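Local atomic coordinates of TT1561 protein (PDB entry 1UF3), a protein that binds calcium ions and is predicted to be a metal-dependent phosphoesterase of the calcineurin superfamily, although its biological function is unknown. Residues N96-T100 against V110-G114; G114-A118 against L154-M158; L140-W144 against L175-H179. All coordinates share one frame; numbering follows the deposited sequence.

Overall arrangement
Followed from the N terminus, interaction 1 closes the shortest loop: the turn after strand 94-96 folds back on strand 108-118, with nine residues between its segments, six of them strand. Interaction 2 starts at Gly114, where interaction 1 ends, and joins the outgoing end of strand 108-118 to strand 151-155 and the loop beyond it. Interaction 3 crosses it, since 140-144 lies inside the loop closed by interaction 2 while 175-179 lies past it; there the end of helix 133-140 meets helix 170-179. Phe155 packs on Leu140 and Leu175, and Ala111 and Val113 pack on Leu143 and Leu140, so helices 133-140 and 170-179 pack against strands 108-118 and 151-155.

Interaction 1. Residues N96-T100 against V110-G114; sequences NVHET and VAGVG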
loop_
_atom_site.group_PDB
_atom_site.type_symbol
_atom_site.label_atom_id
_atom_site.label_comp_id
_atom_site.label_asym_id
_atom_site.label_seq_id
_atom_site.Cartn_x
_atom_site.Cartn_y
_atom_site.Cartn_z
ATOM N N ASN A 96 11.448 25.398 2.083
ATOM C CA ASN A 96 11.422 26.649 2.802
ATOM C C ASN A 96 10.457 27.459 1.940
ATOM O O ASN A 96 10.746 27.696 0.773
ATOM C CB ASN A 96 12.800 27.317 2.769
ATOM C CG ASN A 96 12.704 28.792 2.646
ATOM O OD1 ASN A 96 11.969 29.427 3.396
ATOM N ND2 ASN A 96 13.439 29.371 1.693
ATOM N N VAL A 97 9.316 27.859 2.495
ATOM C CA VAL A 97 8.342 28.629 1.727
ATOM C C VAL A 97 8.407 30.129 1.995
ATOM O O VAL A 97 7.564 30.894 1.524
ATOM C CB VAL A 97 6.888 28.085 1.940
ATOM C CG1 VAL A 97 6.757 26.678 1.292
ATOM C CG2 VAL A 97 6.557 27.986 3.429
ATOM N N HIS A 98 9.447 30.557 2.708
ATOM C CA HIS A 98 9.636 31.978 3.014
ATOM C C HIS A 98 9.754 32.797 1.712
ATOM O O HIS A 98 10.676 32.613 0.921
ATOM C CB HIS A 98 10.891 32.152 3.906
ATOM C CG HIS A 98 11.196 33.578 4.267
ATOM N ND1 HIS A 98 10.300 34.391 4.935
ATOM C CD2 HIS A 98 12.282 34.349 4.013
ATOM C CE1 HIS A 98 10.819 35.601 5.069
ATOM N NE2 HIS A 98 12.020 35.602 4.518
ATOM N N GLU A 99 8.788 33.685 1.499
ATOM C CA GLU A 99 8.678 34.567 0.326
ATOM C C GLU A 99 8.399 33.787 -0.961
ATOM O O GLU A 99 8.417 34.347 -2.051
ATOM C CB GLU A 99 9.941 35.421 0.107
ATOM C CG GLU A 99 10.536 36.080 1.348
ATOM C CD GLU A 99 11.781 36.902 1.010
ATOM O OE1 GLU A 99 12.485 36.561 0.039
ATOM O OE2 GLU A 99 12.062 37.891 1.713
ATOM N N THR A 100 8.144 32.494 -0.846
ATOM C CA THR A 100 7.876 31.729 -2.046
ATOM C C THR A 100 6.692 30.773 -1.840
ATOM O O THR A 100 5.874 30.983 -0.928
ATOM C CB THR A 100 9.194 31.008 -2.525
ATOM O OG1 THR A 100 9.008 30.491 -3.843
ATOM C CG2 THR A 100 9.587 29.902 -1.585
ATOM N N VAL A 110 0.817 26.292 -0.707
ATOM C CA VAL A 110 1.514 26.612 0.542
ATOM C C VAL A 110 2.506 27.754 0.356
ATOM O O VAL A 110 3.342 27.740 -0.542
ATOM C CB VAL A 110 2.239 25.376 1.088
ATOM C CG1 VAL A 110 2.864 25.674 2.488
ATOM C CG2 VAL A 110 1.268 24.214 1.178
ATOM N N ALA A 111 2.390 28.774 1.198
ATOM C CA ALA A 111 3.270 29.924 1.099
ATOM C C ALA A 111 3.504 30.533 2.475
ATOM O O ALA A 111 2.760 30.264 3.429
ATOM C CB ALA A 111 2.663 30.969 0.192
ATOM N N GLY A 112 4.523 31.375 2.570
ATOM C CA GLY A 112 4.779 32.003 3.853
ATOM C C GLY A 112 5.654 33.235 3.829
ATOM O O GLY A 112 6.217 33.631 2.796
ATOM N N VAL A 113 5.709 33.878 4.989
ATOM C CA VAL A 113 6.561 35.030 5.198
ATOM C C VAL A 113 7.013 34.870 6.662
ATOM O O VAL A 113 6.215 35.030 7.600
ATOM C CB VAL A 113 5.828 36.354 5.000
ATOM C CG1 VAL A 113 6.787 37.493 5.259
ATOM C CG2 VAL A 113 5.284 36.465 3.572
ATOM N N GLY A 114 8.277 34.480 6.829
ATOM C CA GLY A 114 8.846 34.282 8.148
ATOM C C GLY A 114 9.460 35.564 8.699
ATOM O O GLY A 114 9.268 36.638 8.141
HETATM O O HOH W 1 5.334 33.803 0.062
#
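Glu99 N donates to Gly112 O over 2.9 Å at an N-H...O angle of 152°, and this bond belongs to the single beta bridge between His98 and Gly112. Its companion from Gly112 N to Val97 O is weak at 3.3 Å, bent to 125°. Val97 O also receives Thr100 N, which closes a type II turn with Glu99 at the positive-phi position.

A side chain makes the third bond across the contact. CG of His98 lies anti to the backbone N (chi1 179°), carrying the imidazole to Gly114, where ND1 accepts from Gly114 N at 2.8 Å with the donor tilted modestly from the ring plane. Glu99 CG sits over the centre of that ring, and Tyr131 OH bonds NE2. His98 N, in turn, donates to Asn96 OD1 in an Asx turn.

Water 1 donates to both Thr100 O and Gly112 O and so links the two segments. Val97 CG1 makes an apolar contact of 4.2 Å with Val110 CG1, while Val97 CG2 lies against the Ala111-Gly112 backbone, 4.1 Å from Ala111 C.

With both imidazole nitrogens engaged, rotation of the His98 ring is restrained. Glu99 belongs with Glu125 to a calcium site of this protein, although calcium is not bound to it in this chain; its bond to Gly112 O fixes its backbone, and a salt bridge to Arg139 holds its carboxylate.

Interaction 2. Residues G114-A118 against L154-M158; sequences GGEIA and LFHTM
Thr157 points its side chain at the backbone of Ile117, and the two branches do different work. OG1, anti to the carbonyl carbon (chi1 -61°), accepts from Ile117 N at 2.8 Å in an almost linear bond, 173° at the hydrogen. The methyl CG2 lies 3.8 Å from Ile117 O, so the two branches meet the N and O of the same residue. The hydroxyl oxygen is used where a backbone carbonyl would serve in a regular sheet pair.

Ile117 and Phe155 approach obliquely through their ends. CG1 of Ile117 leads into an extended chain (chi2 167°), placing CD1 3.8 Å from Phe155 CD2. Val172 of helix 170-179 touches both of these residues and Thr157 as well.

His156 offers its CB, 3.4 Å from Gly115 O, whereas its ring leads away from 114-118 toward Pro72 and Ala187. Between the diverging backbones, water 2 donates to Gly115 O at 2.7 Å and accepts from His156 N at 2.8 Å.

The contact sits at the C-terminal ends of neighbouring parallel strands 108-118 and 151-155, the end of the sheet where calcineurin-superfamily proteins generally carry their active-site loops. The strands separate here, and a hydroxyl and a water take over from direct backbone pairing, giving Gly115 O, His156 N and Ile117 N each a partner.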
loop_
_atom_site.group_PDB
_atom_site.type_symbol
_atom_site.label_atom_id
_atom_site.label_comp_id
_atom_site.label_asym_id
_atom_site.label_seq_id
_atom_site.Cartn_x
_atom_site.Cartn_y
_atom_site.Cartn_z
ATOM N N GLY A 114 8.277 34.480 6.829
ATOM C CA GLY A 114 8.846 34.282 8.148
ATOM C C GLY A 114 9.460 35.564 8.699
ATOM O O GLY A 114 9.268 36.638 8.141
ATOM N N GLY A 115 10.208 35.447 9.791
ATOM C CA GLY A 115 10.815 36.619 10.401
ATOM C C GLY A 115 9.749 37.416 11.129
ATOM O O GLY A 115 8.600 36.988 11.232
ATOM N N GLU A 116 10.111 38.582 11.635
ATOM C CA GLU A 116 9.132 39.418 12.317
ATOM C C GLU A 116 8.463 40.322 11.310
ATOM O O GLU A 116 9.142 41.076 10.637
ATOM C CB GLU A 116 9.814 40.312 13.352
ATOM C CG GLU A 116 8.850 41.239 14.087
ATOM C CD GLU A 116 9.577 42.333 14.863
ATOM O OE1 GLU A 116 10.754 42.131 15.225
ATOM O OE2 GLU A 116 8.961 43.394 15.107
ATOM N N ILE A 117 7.146 40.253 11.170
ATOM C CA ILE A 117 6.518 41.189 10.258
ATOM C C ILE A 117 6.136 42.402 11.122
ATOM O O ILE A 117 5.169 42.353 11.882
ATOM C CB ILE A 117 5.242 40.631 9.578
ATOM C CG1 ILE A 117 5.586 39.445 8.664
ATOM C CG2 ILE A 117 4.624 41.728 8.711
ATOM C CD1 ILE A 117 4.351 38.620 8.190
ATOM N N ALA A 118 6.919 43.473 11.016
ATOM C CA ALA A 118 6.690 44.703 11.772
ATOM C C ALA A 118 5.723 45.592 11.004
ATOM O O ALA A 118 5.626 45.493 9.772
ATOM C CB ALA A 118 8.016 45.432 11.987
ATOM N N LEU A 154 2.140 30.293 6.228
ATOM C CA LEU A 154 3.003 30.068 7.391
ATOM C C LEU A 154 3.617 31.410 7.765
ATOM O O LEU A 154 4.257 32.053 6.951
ATOM C CB LEU A 154 4.124 29.064 7.083
ATOM C CG LEU A 154 3.815 27.600 7.396
ATOM C CD1 LEU A 154 2.814 27.064 6.368
ATOM C CD2 LEU A 154 5.107 26.779 7.384
ATOM N N PHE A 155 3.392 31.861 8.987
ATOM C CA PHE A 155 3.971 33.136 9.428
ATOM C C PHE A 155 4.549 32.919 10.813
ATOM O O PHE A 155 4.129 32.019 11.557
ATOM C CB PHE A 155 2.927 34.241 9.631
ATOM C CG PHE A 155 2.184 34.642 8.417
ATOM C CD1 PHE A 155 0.784 34.559 8.403
ATOM C CD2 PHE A 155 2.841 35.227 7.347
ATOM C CE1 PHE A 155 0.062 35.067 7.348
ATOM C CE2 PHE A 155 2.135 35.732 6.290
ATOM C CZ PHE A 155 0.727 35.658 6.287
ATOM N N HIS A 156 5.501 33.761 11.176
ATOM C CA HIS A 156 6.004 33.648 12.519
ATOM C C HIS A 156 5.105 34.564 13.377
ATOM O O HIS A 156 4.620 34.169 14.433
ATOM C CB HIS A 156 7.442 34.105 12.619
ATOM C CG HIS A 156 7.955 34.065 14.021
ATOM N ND1 HIS A 156 7.774 35.109 14.905
ATOM C CD2 HIS A 156 8.517 33.060 14.731
ATOM C CE1 HIS A 156 8.205 34.743 16.102
ATOM N NE2 HIS A 156 8.658 33.503 16.022
ATOM N N THR A 157 4.878 35.768 12.871
ATOM C CA THR A 157 4.095 36.812 13.507
ATOM C C THR A 157 2.598 36.510 13.606
ATOM O O THR A 157 1.948 36.217 12.607
ATOM C CB THR A 157 4.316 38.112 12.732
ATOM O OG1 THR A 157 5.709 38.442 12.794
ATOM C CG2 THR A 157 3.478 39.266 13.299
HETATM N N MSE A 158 2.058 36.572 14.820
HETATM C CA MSE A 158 0.636 36.308 15.054
HETATM C C MSE A 158 -0.255 37.454 14.617
HETATM O O MSE A 158 0.106 38.623 14.755
HETATM C CB MSE A 158 0.369 36.085 16.534
HETATM C CG MSE A 158 0.796 34.774 17.081
HETATM SE SE MSE A 158 -0.230 34.424 18.689
HETATM C CE MSE A 158 -1.995 34.516 17.927
HETATM O O HOH W 2 6.297 36.145 10.018
#

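Interaction 3. Residues L140-W144 against L175-H179; sequences LKALW and LIKTH
Trp144 and His179 lie face over face in an offset stack: the six-membered ring of the indole and the imidazole have centroids 4.2 Å apart and planes inclined by 14°. The overlap is displaced toward the rims, with His179 CE1 above the indole near its ring fusion, 3.4 Å from Trp144 CE2. At the edge of the indole, in its plane, Thr178 O approaches Trp144 CH2 to 3.2 Å; the edge of the imidazole has Leu175 O in its own plane. Trp144 CG lies anti to the carbonyl carbon (chi1 -67°), which swings the indole from the 3-10 turn across to the helix end, where Thr178 CG2 also touches CZ2 at 3.8 Å.

Leu140 meets the imidazole obliquely through its backbone. Its O is 3.1 Å from His179 CE1; the angle to NE2 is too poor for a hydrogen bond, and this carbonyl instead accepts Leu143 N within the turn. Leu140 CB adds a contact of 3.6 Å to His179 NE2. On the side facing Phe155, Leu140 and Leu175 cross at about a right angle, their CD1 methyls 4.0 Å apart.

Lys151 serves both rings, its NZ hydrogen-bonded to His179 ND1 and its charge in a cation-pi contact with Trp144, so the imidazole orientation is restrained by stacking and by a polar partner together. Lys141 extends the turn to Glu88 of the second subunit in a salt bridge.

Helix 170-179 connects parallel strands 151-155 and 183-186 in a beta-alpha-beta crossover, and helix 133-140 lies in the connection from 108-118 to 151-155, after the short strand 130-132. Their side-by-side packing over Phe155 is characteristic of a helical layer covering a sheet in the calcineurin-like alpha/beta sandwich.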
loop_
_atom_site.group_PDB
_atom_site.type_symbol
_atom_site.label_atom_id
_atom_site.label_comp_id
_atom_site.label_asym_id
_atom_site.label_seq_id
_atom_site.Cartn_x
_atom_site.Cartn_y
_atom_site.Cartn_z
ATOM N N LEU A 140 3.276 38.178 -0.883
ATOM C CA LEU A 140 2.047 37.429 -1.086
ATOM C C LEU A 140 1.210 37.790 -2.300
ATOM O O LEU A 140 0.395 36.980 -2.741
ATOM C CB LEU A 140 1.187 37.509 0.167
ATOM C CG LEU A 140 1.916 36.982 1.413
ATOM C CD1 LEU A 140 1.070 37.272 2.646
ATOM C CD2 LEU A 140 2.207 35.475 1.276
ATOM N N LYS A 141 1.404 38.967 -2.868
ATOM C CA LYS A 141 0.588 39.325 -4.013
ATOM C C LYS A 141 0.895 38.460 -5.243
ATOM O O LYS A 141 0.070 38.371 -6.149
ATOM C CB LYS A 141 0.739 40.808 -4.379
ATOM C CG LYS A 141 2.034 41.158 -5.072
ATOM C CD LYS A 141 1.936 42.511 -5.730
ATOM C CE LYS A 141 3.244 42.875 -6.423
ATOM N NZ LYS A 141 3.135 44.129 -7.218
ATOM N N ALA A 142 2.072 37.835 -5.276
ATOM C CA ALA A 142 2.437 36.970 -6.411
ATOM C C ALA A 142 1.452 35.816 -6.547
ATOM O O ALA A 142 1.257 35.297 -7.620
ATOM C CB ALA A 142 3.841 36.395 -6.214
ATOM N N LEU A 143 0.816 35.435 -5.449
ATOM C CA LEU A 143 -0.104 34.316 -5.455
ATOM C C LEU A 143 -1.411 34.528 -6.216
ATOM O O LEU A 143 -2.058 33.548 -6.613
ATOM C CB LEU A 143 -0.410 33.909 -4.013
ATOM C CG LEU A 143 0.785 33.517 -3.139
ATOM C CD1 LEU A 143 0.291 33.218 -1.721
ATOM C CD2 LEU A 143 1.479 32.286 -3.719
ATOM N N TRP A 144 -1.805 35.788 -6.409
ATOM C CA TRP A 144 -3.036 36.100 -7.118
ATOM C C TRP A 144 -2.976 35.609 -8.563
ATOM O O TRP A 144 -4.011 35.465 -9.203
ATOM C CB TRP A 144 -3.318 37.613 -7.111
ATOM C CG TRP A 144 -3.637 38.189 -5.743
ATOM C CD1 TRP A 144 -2.989 39.223 -5.115
ATOM C CD2 TRP A 144 -4.705 37.799 -4.866
ATOM N NE1 TRP A 144 -3.593 39.500 -3.906
ATOM C CE2 TRP A 144 -4.644 38.641 -3.728
ATOM C CE3 TRP A 144 -5.709 36.823 -4.931
ATOM C CZ2 TRP A 144 -5.545 38.531 -2.666
ATOM C CZ3 TRP A 144 -6.606 36.714 -3.876
ATOM C CH2 TRP A 144 -6.516 37.565 -2.754
ATOM N N LEU A 175 -3.690 40.712 5.965
ATOM C CA LEU A 175 -3.213 39.851 4.871
ATOM C C LEU A 175 -4.079 38.599 4.866
ATOM O O LEU A 175 -4.437 38.067 3.823
ATOM C CB LEU A 175 -1.755 39.428 5.096
ATOM C CG LEU A 175 -0.627 40.459 5.208
ATOM C CD1 LEU A 175 0.645 39.757 5.723
ATOM C CD2 LEU A 175 -0.375 41.125 3.859
ATOM N N ILE A 176 -4.400 38.106 6.050
ATOM C CA ILE A 176 -5.235 36.926 6.128
ATOM C C ILE A 176 -6.624 37.259 5.579
ATOM O O ILE A 176 -7.201 36.471 4.825
ATOM C CB ILE A 176 -5.317 36.422 7.566
ATOM C CG1 ILE A 176 -3.914 35.994 8.018
ATOM C CG2 ILE A 176 -6.313 35.282 7.663
ATOM C CD1 ILE A 176 -3.852 35.415 9.390
ATOM N N LYS A 177 -7.146 38.439 5.914
ATOM C CA LYS A 177 -8.468 38.822 5.431
ATOM C C LYS A 177 -8.475 39.033 3.917
ATOM O O LYS A 177 -9.468 38.759 3.248
ATOM C CB LYS A 177 -8.952 40.101 6.131
ATOM C CG LYS A 177 -9.360 39.901 7.589
ATOM C CD LYS A 177 -9.830 41.215 8.219
ATOM C CE LYS A 177 -10.184 41.024 9.685
ATOM N NZ LYS A 177 -11.025 42.147 10.205
ATOM N N THR A 178 -7.362 39.516 3.375
ATOM C CA THR A 178 -7.273 39.749 1.930
ATOM C C THR A 178 -7.138 38.448 1.113
ATOM O O THR A 178 -7.823 38.255 0.108
ATOM C CB THR A 178 -6.079 40.671 1.612
ATOM O OG1 THR A 178 -6.193 41.876 2.382
ATOM C CG2 THR A 178 -6.051 41.033 0.136
ATOM N N HIS A 179 -6.258 37.556 1.550
ATOM C CA HIS A 179 -6.025 36.297 0.837
ATOM C C HIS A 179 -6.984 35.163 1.171
ATOM O O HIS A 179 -7.055 34.164 0.447
ATOM C CB HIS A 179 -4.586 35.843 1.079
ATOM C CG HIS A 179 -3.595 36.502 0.172
ATOM N ND1 HIS A 179 -3.373 36.072 -1.124
ATOM C CD2 HIS A 179 -2.862 37.631 0.327
ATOM C CE1 HIS A 179 -2.556 36.916 -1.727
ATOM N NE2 HIS A 179 -2.232 37.870 -0.871
#